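Local coordinates for protein geranyltranstransferase (IspA) (Helicobacter pylori, PDB 3LLW) that probably condenses allylic and isopentenyl diphosphates into longer prenyl diphosphates, as a magnesium-dependent member of the FPP/GGPP synthase family, at residues Q73-K78 against N137-S142; E179-L184 against N253-L258. All coordinates share one frame; numbering follows the deposited sequence.

In the fold
Both contacts belong to the all-helical fold of the trans-prenyltransferases and lie on opposite sides of the chain's centre. Their centres are about 37 Å apart and their nearest atoms about 24 Å apart, so they do not touch. Contact 1 comes first along the chain and is complete before contact 2 begins; it sets the start of helix 73-94 against the loop joining helices 117-137 and 142-156. Contact 2 joins helix 178-204 to the short helix 255-259. Each also reaches the second subunit. Contact 1 thus ties helices together far from the metal site, whereas contact 2 borders the region of Asp-94 and Asp-100, magnesium-binding residues that hold no metal in this chain.

Contact 1 of 2, residues Q73-K78 against N137-S142; sequences QTEYFK and NALLES
Leaving helix 117-137, the chain turns at Asn-137, whose amide ND2 bonds back to the carbonyl of Glu-133 while its backbone carbonyl O lies 3.6 Å from NZ of Lys-78, too long for a hydrogen bond to be claimed. Ala-138 then runs closest to the first turn of helix 73-94, its CA 5.0 Å from CA of Glu-75. Its methyl rests near the carbonyl O of Glu-75, and the CD methylene of Lys-78 passes alongside its CA. At Leu-139, the centre of an inverse gamma turn, the backbone N-H donates to OE2 of Glu-75 over 2.5 Å, nearly straight at 165°. It meets the oxygen from above the carboxylate plane, 34° out of it. Glu-75 gets there by a bend at chi2 (-47°), which turns the carboxylate against CB and CG of Leu-139, the two side chains crossing obliquely. Leu-140 completes the contact with its two methyls: CD2 packs against CB of Glu-75 at 3.8 Å, and CD1 reaches CE1 of Tyr-76 at 4.0 Å, approaching the ring obliquely. Tyr-76 also meets the ring of Tyr-69. Farther on, Ser-142, the first residue of helix 142-156, hydrogen-bonds through OG to OG of Ser-142 of the second subunit, so the loop delivers the chain to the dimer interface. The second grip on Glu-75 comes from within its helix, where the extended Lys-78 chain brings NZ to 3.1 Å from OE2 of Glu-75, on the syn side of the carboxylate, a salt bridge spanning one turn. One buried carboxylate oxygen thus accepts from both an ammonium and a loop amide, an arrangement that fixes its rotation and would be expected to keep Glu-75 ionised.

Contact 2 of 2, residues E179-L184 against N253-L258; sequences EQLTFL and NSFVNL
Leu-181 lays its CD2 methyl over the centre of the Phe-255 ring, a CH-pi contact 4.0 Å from CD2 to the ring centroid and 11° off the ring normal. It forms where helix 178-204 of the all-helical prenyltransferase fold meets the start of helix 255-259, with Ser-254 as the N-cap of the latter. CG of Leu-181 stands anti to the backbone N (chi1 -170°), sending the branched end toward residues 253-258, and the leucine and phenylalanine lie side by side, pointing opposite ways. CD2 of Leu-181 also lies 3.8 Å from CD2 of Leu-258, one turn farther along the short helix, and touches the carbonyl O of Ser-254. The other branch, CD1 of Leu-181, settles against the backbone of Asn-253, 3.5 Å from its backbone O. The polar partner of that oxygen is NE2 of His-185, which hydrogen-bonds to it. At the rim of the Phe-255 ring, OG1 of Thr-182 lies near the ring plane, 4.1 Å from CZ, while bonding to the carbonyl of Leu-178 in its own helix. Leu-224 and Val-228 of helix 209-236 also pack on Phe-255, so that the ring packs against both helix 178-204 and helix 209-236. Toward the metal site, Leu-184 meets Asn-253 roughly perpendicularly, its CD2 against the amide and CB; ND2 of Asn-253 is held by the carbonyl of Phe-171. The Asn-253 side chain is about 9 Å from that of Asp-100, a magnesium-binding residue although no metal is bound to this chain here. The cap itself is modest: Ser-254 OG accepts from Val-256 N over 3.1 Å, a weak bond bent to 130°.

Contact 1 of 2, residues Q73-K78 against N137-S142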
loop_
_atom_site.group_PDB
_atom_site.type_symbol
_atom_site.label_atom_id
_atom_site.label_comp_id
_atom_site.label_asym_id
_atom_site.label_seq_id
_atom_site.Cartn_x
_atom_site.Cartn_y
_atom_site.Cartn_z
ATOM N N GLN A 73 -5.073 -7.724 22.772
ATOM C CA GLN A 73 -4.906 -8.916 21.941
ATOM C C GLN A 73 -5.423 -8.754 20.513
ATOM O O GLN A 73 -4.739 -9.127 19.556
ATOM C CB GLN A 73 -5.597 -10.114 22.593
ATOM C CG GLN A 73 -5.268 -11.430 21.929
ATOM C CD GLN A 73 -6.357 -12.466 22.081
ATOM O OE1 GLN A 73 -7.531 -12.202 21.808
ATOM N NE2 GLN A 73 -5.971 -13.663 22.506
ATOM N N THR A 74 -6.619 -8.198 20.362
ATOM C CA THR A 74 -7.220 -8.091 19.029
ATOM C C THR A 74 -6.492 -7.051 18.175
ATOM O O THR A 74 -6.424 -7.184 16.955
ATOM C CB THR A 74 -8.735 -7.806 19.077
ATOM O OG1 THR A 74 -8.974 -6.610 19.826
ATOM C CG2 THR A 74 -9.483 -8.971 19.717
ATOM N N GLU A 75 -5.931 -6.044 18.838
ATOM C CA GLU A 75 -5.109 -5.046 18.190
ATOM C C GLU A 75 -3.796 -5.636 17.678
ATOM O O GLU A 75 -3.349 -5.288 16.582
ATOM C CB GLU A 75 -4.833 -3.881 19.145
ATOM C CG GLU A 75 -6.083 -3.278 19.782
ATOM C CD GLU A 75 -7.198 -3.012 18.774
ATOM O OE1 GLU A 75 -8.330 -3.499 18.997
ATOM O OE2 GLU A 75 -6.942 -2.330 17.758
ATOM N N TYR A 76 -3.188 -6.520 18.475
ATOM C CA TYR A 76 -1.977 -7.242 18.086
ATOM C C TYR A 76 -2.254 -8.201 16.910
ATOM O O TYR A 76 -1.412 -8.393 16.029
ATOM C CB TYR A 76 -1.422 -8.008 19.279
ATOM C CG TYR A 76 -0.948 -7.135 20.434
ATOM C CD1 TYR A 76 -0.231 -5.965 20.201
ATOM C CD2 TYR A 76 -1.191 -7.504 21.759
ATOM C CE1 TYR A 76 0.222 -5.171 21.254
ATOM C CE2 TYR A 76 -0.750 -6.715 22.824
ATOM C CZ TYR A 76 -0.041 -5.550 22.556
ATOM O OH TYR A 76 0.407 -4.756 23.582
ATOM N N PHE A 77 -3.445 -8.784 16.902
ATOM C CA PHE A 77 -3.844 -9.679 15.833
ATOM C C PHE A 77 -4.028 -8.891 14.526
ATOM O O PHE A 77 -3.598 -9.344 13.487
ATOM C CB PHE A 77 -5.115 -10.437 16.209
ATOM C CG PHE A 77 -4.896 -11.581 17.167
ATOM C CD1 PHE A 77 -3.616 -11.983 17.542
ATOM C CD2 PHE A 77 -5.989 -12.297 17.655
ATOM C CE1 PHE A 77 -3.427 -13.044 18.414
ATOM C CE2 PHE A 77 -5.809 -13.375 18.520
ATOM C CZ PHE A 77 -4.526 -13.750 18.898
ATOM N N LYS A 78 -4.626 -7.702 14.608
ATOM C CA LYS A 78 -4.741 -6.786 13.470
ATOM C C LYS A 78 -3.382 -6.516 12.817
ATOM O O LYS A 78 -3.228 -6.708 11.608
ATOM C CB LYS A 78 -5.362 -5.464 13.913
ATOM C CG LYS A 78 -6.870 -5.476 14.014
ATOM C CD LYS A 78 -7.321 -4.180 14.653
ATOM C CE LYS A 78 -8.805 -4.181 14.991
ATOM N NZ LYS A 78 -9.169 -2.934 15.745
ATOM N N ASN A 137 -5.718 1.316 11.810
ATOM C CA ASN A 137 -6.898 1.141 12.665
ATOM C C ASN A 137 -6.704 0.313 13.955
ATOM O O ASN A 137 -7.632 0.178 14.754
ATOM C CB ASN A 137 -8.068 0.611 11.838
ATOM C CG ASN A 137 -8.706 1.699 10.990
ATOM O OD1 ASN A 137 -9.517 2.482 11.481
ATOM N ND2 ASN A 137 -8.325 1.767 9.716
ATOM N N ALA A 138 -5.507 -0.237 14.151
ATOM C CA ALA A 138 -5.153 -0.903 15.406
ATOM C C ALA A 138 -5.002 0.124 16.533
ATOM O O ALA A 138 -4.344 1.145 16.362
ATOM C CB ALA A 138 -3.865 -1.717 15.240
ATOM N N LEU A 139 -5.608 -0.161 17.682
ATOM C CA LEU A 139 -5.704 0.805 18.782
ATOM C C LEU A 139 -4.532 0.754 19.760
ATOM O O LEU A 139 -4.693 0.331 20.909
ATOM C CB LEU A 139 -7.017 0.612 19.552
ATOM C CG LEU A 139 -8.361 0.641 18.825
ATOM C CD1 LEU A 139 -9.473 0.405 19.837
ATOM C CD2 LEU A 139 -8.580 1.951 18.058
ATOM N N LEU A 140 -3.357 1.174 19.302
ATOM C CA LEU A 140 -2.221 1.389 20.194
ATOM C C LEU A 140 -1.868 2.872 20.123
ATOM O O LEU A 140 -2.544 3.630 19.432
ATOM C CB LEU A 140 -1.017 0.513 19.811
ATOM C CG LEU A 140 -1.173 -0.983 19.479
ATOM C CD1 LEU A 140 0.199 -1.637 19.300
ATOM C CD2 LEU A 140 -1.989 -1.756 20.528
ATOM N N GLU A 141 -0.823 3.285 20.839
ATOM C CA GLU A 141 -0.411 4.689 20.876
ATOM C C GLU A 141 0.004 5.129 19.496
ATOM O O GLU A 141 0.653 4.373 18.773
ATOM C CB GLU A 141 0.737 4.905 21.858
ATOM C CG GLU A 141 0.308 4.944 23.316
ATOM C CD GLU A 141 1.488 4.823 24.266
ATOM O OE1 GLU A 141 2.000 3.692 24.452
ATOM O OE2 GLU A 141 1.902 5.862 24.829
ATOM N N SER A 142 -0.383 6.352 19.138
ATOM C CA SER A 142 -0.205 6.856 17.788
ATOM C C SER A 142 1.229 6.731 17.290
ATOM O O SER A 142 1.449 6.306 16.148
ATOM C CB SER A 142 -0.757 8.279 17.643
ATOM O OG SER A 142 -0.102 9.184 18.509
#

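Contact 2 of 2, residues E179-L184 against N253-L258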
loop_
_atom_site.group_PDB
_atom_site.type_symbol
_atom_site.label_atom_id
_atom_site.label_comp_id
_atom_site.label_asym_id
_atom_site.label_seq_id
_atom_site.Cartn_x
_atom_site.Cartn_y
_atom_site.Cartn_z
ATOM N N GLU A 179 27.021 -13.053 -4.597
ATOM C CA GLU A 179 26.667 -11.744 -4.060
ATOM C C GLU A 179 25.272 -11.329 -4.519
ATOM O O GLU A 179 24.473 -10.796 -3.745
ATOM C CB GLU A 179 27.684 -10.695 -4.513
ATOM C CG GLU A 179 27.403 -9.269 -4.008
ATOM C CD GLU A 179 28.549 -8.290 -4.285
ATOM O OE1 GLU A 179 29.736 -8.702 -4.213
ATOM O OE2 GLU A 179 28.261 -7.102 -4.565
ATOM N N GLN A 180 24.970 -11.592 -5.784
ATOM C CA GLN A 180 23.723 -11.107 -6.304
ATOM C C GLN A 180 22.557 -12.003 -5.875
ATOM O O GLN A 180 21.476 -11.495 -5.561
ATOM C CB GLN A 180 23.828 -10.722 -7.792
ATOM C CG GLN A 180 24.097 -11.790 -8.780
ATOM C CD GLN A 180 24.741 -11.267 -10.060
ATOM O OE1 GLN A 180 25.232 -12.053 -10.860
ATOM N NE2 GLN A 180 24.758 -9.945 -10.250
ATOM N N LEU A 181 22.827 -13.301 -5.731
ATOM C CA LEU A 181 21.845 -14.258 -5.209
ATOM C C LEU A 181 21.502 -14.042 -3.728
ATOM O O LEU A 181 20.346 -14.201 -3.327
ATOM C CB LEU A 181 22.301 -15.693 -5.443
ATOM C CG LEU A 181 21.299 -16.826 -5.166
ATOM C CD1 LEU A 181 19.938 -16.659 -5.912
ATOM C CD2 LEU A 181 21.948 -18.169 -5.475
ATOM N N THR A 182 22.499 -13.671 -2.926
ATOM C CA THR A 182 22.273 -13.330 -1.520
ATOM C C THR A 182 21.461 -12.038 -1.424
ATOM O O THR A 182 20.588 -11.902 -0.567
ATOM C CB THR A 182 23.620 -13.187 -0.736
ATOM O OG1 THR A 182 24.446 -14.335 -0.964
ATOM C CG2 THR A 182 23.379 -13.094 0.744
ATOM N N PHE A 183 21.748 -11.097 -2.318
ATOM C CA PHE A 183 21.030 -9.835 -2.402
ATOM C C PHE A 183 19.576 -10.058 -2.810
ATOM O O PHE A 183 18.675 -9.456 -2.254
ATOM C CB PHE A 183 21.729 -8.930 -3.421
ATOM C CG PHE A 183 21.163 -7.546 -3.506
ATOM C CD1 PHE A 183 20.071 -7.266 -4.339
ATOM C CD2 PHE A 183 21.743 -6.508 -2.796
ATOM C CE1 PHE A 183 19.543 -5.978 -4.425
ATOM C CE2 PHE A 183 21.230 -5.208 -2.890
ATOM C CZ PHE A 183 20.123 -4.949 -3.702
ATOM N N LEU A 184 19.350 -10.901 -3.810
ATOM C CA LEU A 184 17.994 -11.167 -4.233
ATOM C C LEU A 184 17.193 -11.704 -3.058
ATOM O O LEU A 184 16.118 -11.177 -2.745
ATOM C CB LEU A 184 17.985 -12.075 -5.479
ATOM C CG LEU A 184 16.972 -13.154 -5.865
ATOM C CD1 LEU A 184 15.557 -12.917 -5.427
ATOM C CD2 LEU A 184 17.016 -13.280 -7.389
ATOM N N ASN A 253 16.230 -19.212 -9.375
ATOM C CA ASN A 253 17.393 -18.561 -8.759
ATOM C C ASN A 253 17.599 -19.114 -7.360
ATOM O O ASN A 253 17.092 -18.558 -6.386
ATOM C CB ASN A 253 17.184 -17.056 -8.618
ATOM C CG ASN A 253 17.110 -16.333 -9.936
ATOM O OD1 ASN A 253 16.138 -15.626 -10.191
ATOM N ND2 ASN A 253 18.149 -16.462 -10.766
ATOM N N SER A 254 18.335 -20.209 -7.253
ATOM C CA SER A 254 18.430 -20.889 -5.980
ATOM C C SER A 254 19.858 -21.287 -5.621
ATOM O O SER A 254 20.728 -21.375 -6.483
ATOM C CB SER A 254 17.471 -22.088 -5.958
ATOM O OG SER A 254 18.147 -23.323 -5.958
ATOM N N PHE A 255 20.089 -21.520 -4.334
ATOM C CA PHE A 255 21.406 -21.913 -3.853
ATOM C C PHE A 255 21.794 -23.337 -4.238
ATOM O O PHE A 255 22.971 -23.663 -4.279
ATOM C CB PHE A 255 21.497 -21.722 -2.348
ATOM C CG PHE A 255 21.693 -20.302 -1.947
ATOM C CD1 PHE A 255 22.957 -19.725 -1.994
ATOM C CD2 PHE A 255 20.619 -19.532 -1.540
ATOM C CE1 PHE A 255 23.138 -18.400 -1.637
ATOM C CE2 PHE A 255 20.802 -18.205 -1.170
ATOM C CZ PHE A 255 22.060 -17.646 -1.222
ATOM N N VAL A 256 20.806 -24.178 -4.527
ATOM C CA VAL A 256 21.084 -25.506 -5.061
ATOM C C VAL A 256 21.691 -25.414 -6.474
ATOM O O VAL A 256 22.564 -26.198 -6.827
ATOM C CB VAL A 256 19.835 -26.435 -4.998
ATOM C CG1 VAL A 256 20.150 -27.836 -5.548
ATOM C CG2 VAL A 256 19.309 -26.528 -3.542
ATOM N N ASN A 257 21.262 -24.434 -7.260
ATOM C CA ASN A 257 21.845 -24.227 -8.585
ATOM C C ASN A 257 23.237 -23.623 -8.527
ATOM O O ASN A 257 24.131 -24.058 -9.254
ATOM C CB ASN A 257 20.939 -23.365 -9.462
ATOM C CG ASN A 257 19.706 -24.104 -9.913
ATOM O OD1 ASN A 257 19.625 -25.323 -9.781
ATOM N ND2 ASN A 257 18.735 -23.373 -10.449
ATOM N N LEU A 258 23.412 -22.623 -7.665
ATOM C CA LEU A 258 24.708 -21.984 -7.499
ATOM C C LEU A 258 25.720 -22.946 -6.874
ATOM O O LEU A 258 26.823 -23.094 -7.387
ATOM C CB LEU A 258 24.584 -20.710 -6.661
ATOM C CG LEU A 258 25.882 -19.954 -6.348
ATOM C CD1 LEU A 258 26.468 -19.239 -7.549
ATOM C CD2 LEU A 258 25.625 -18.968 -5.256
#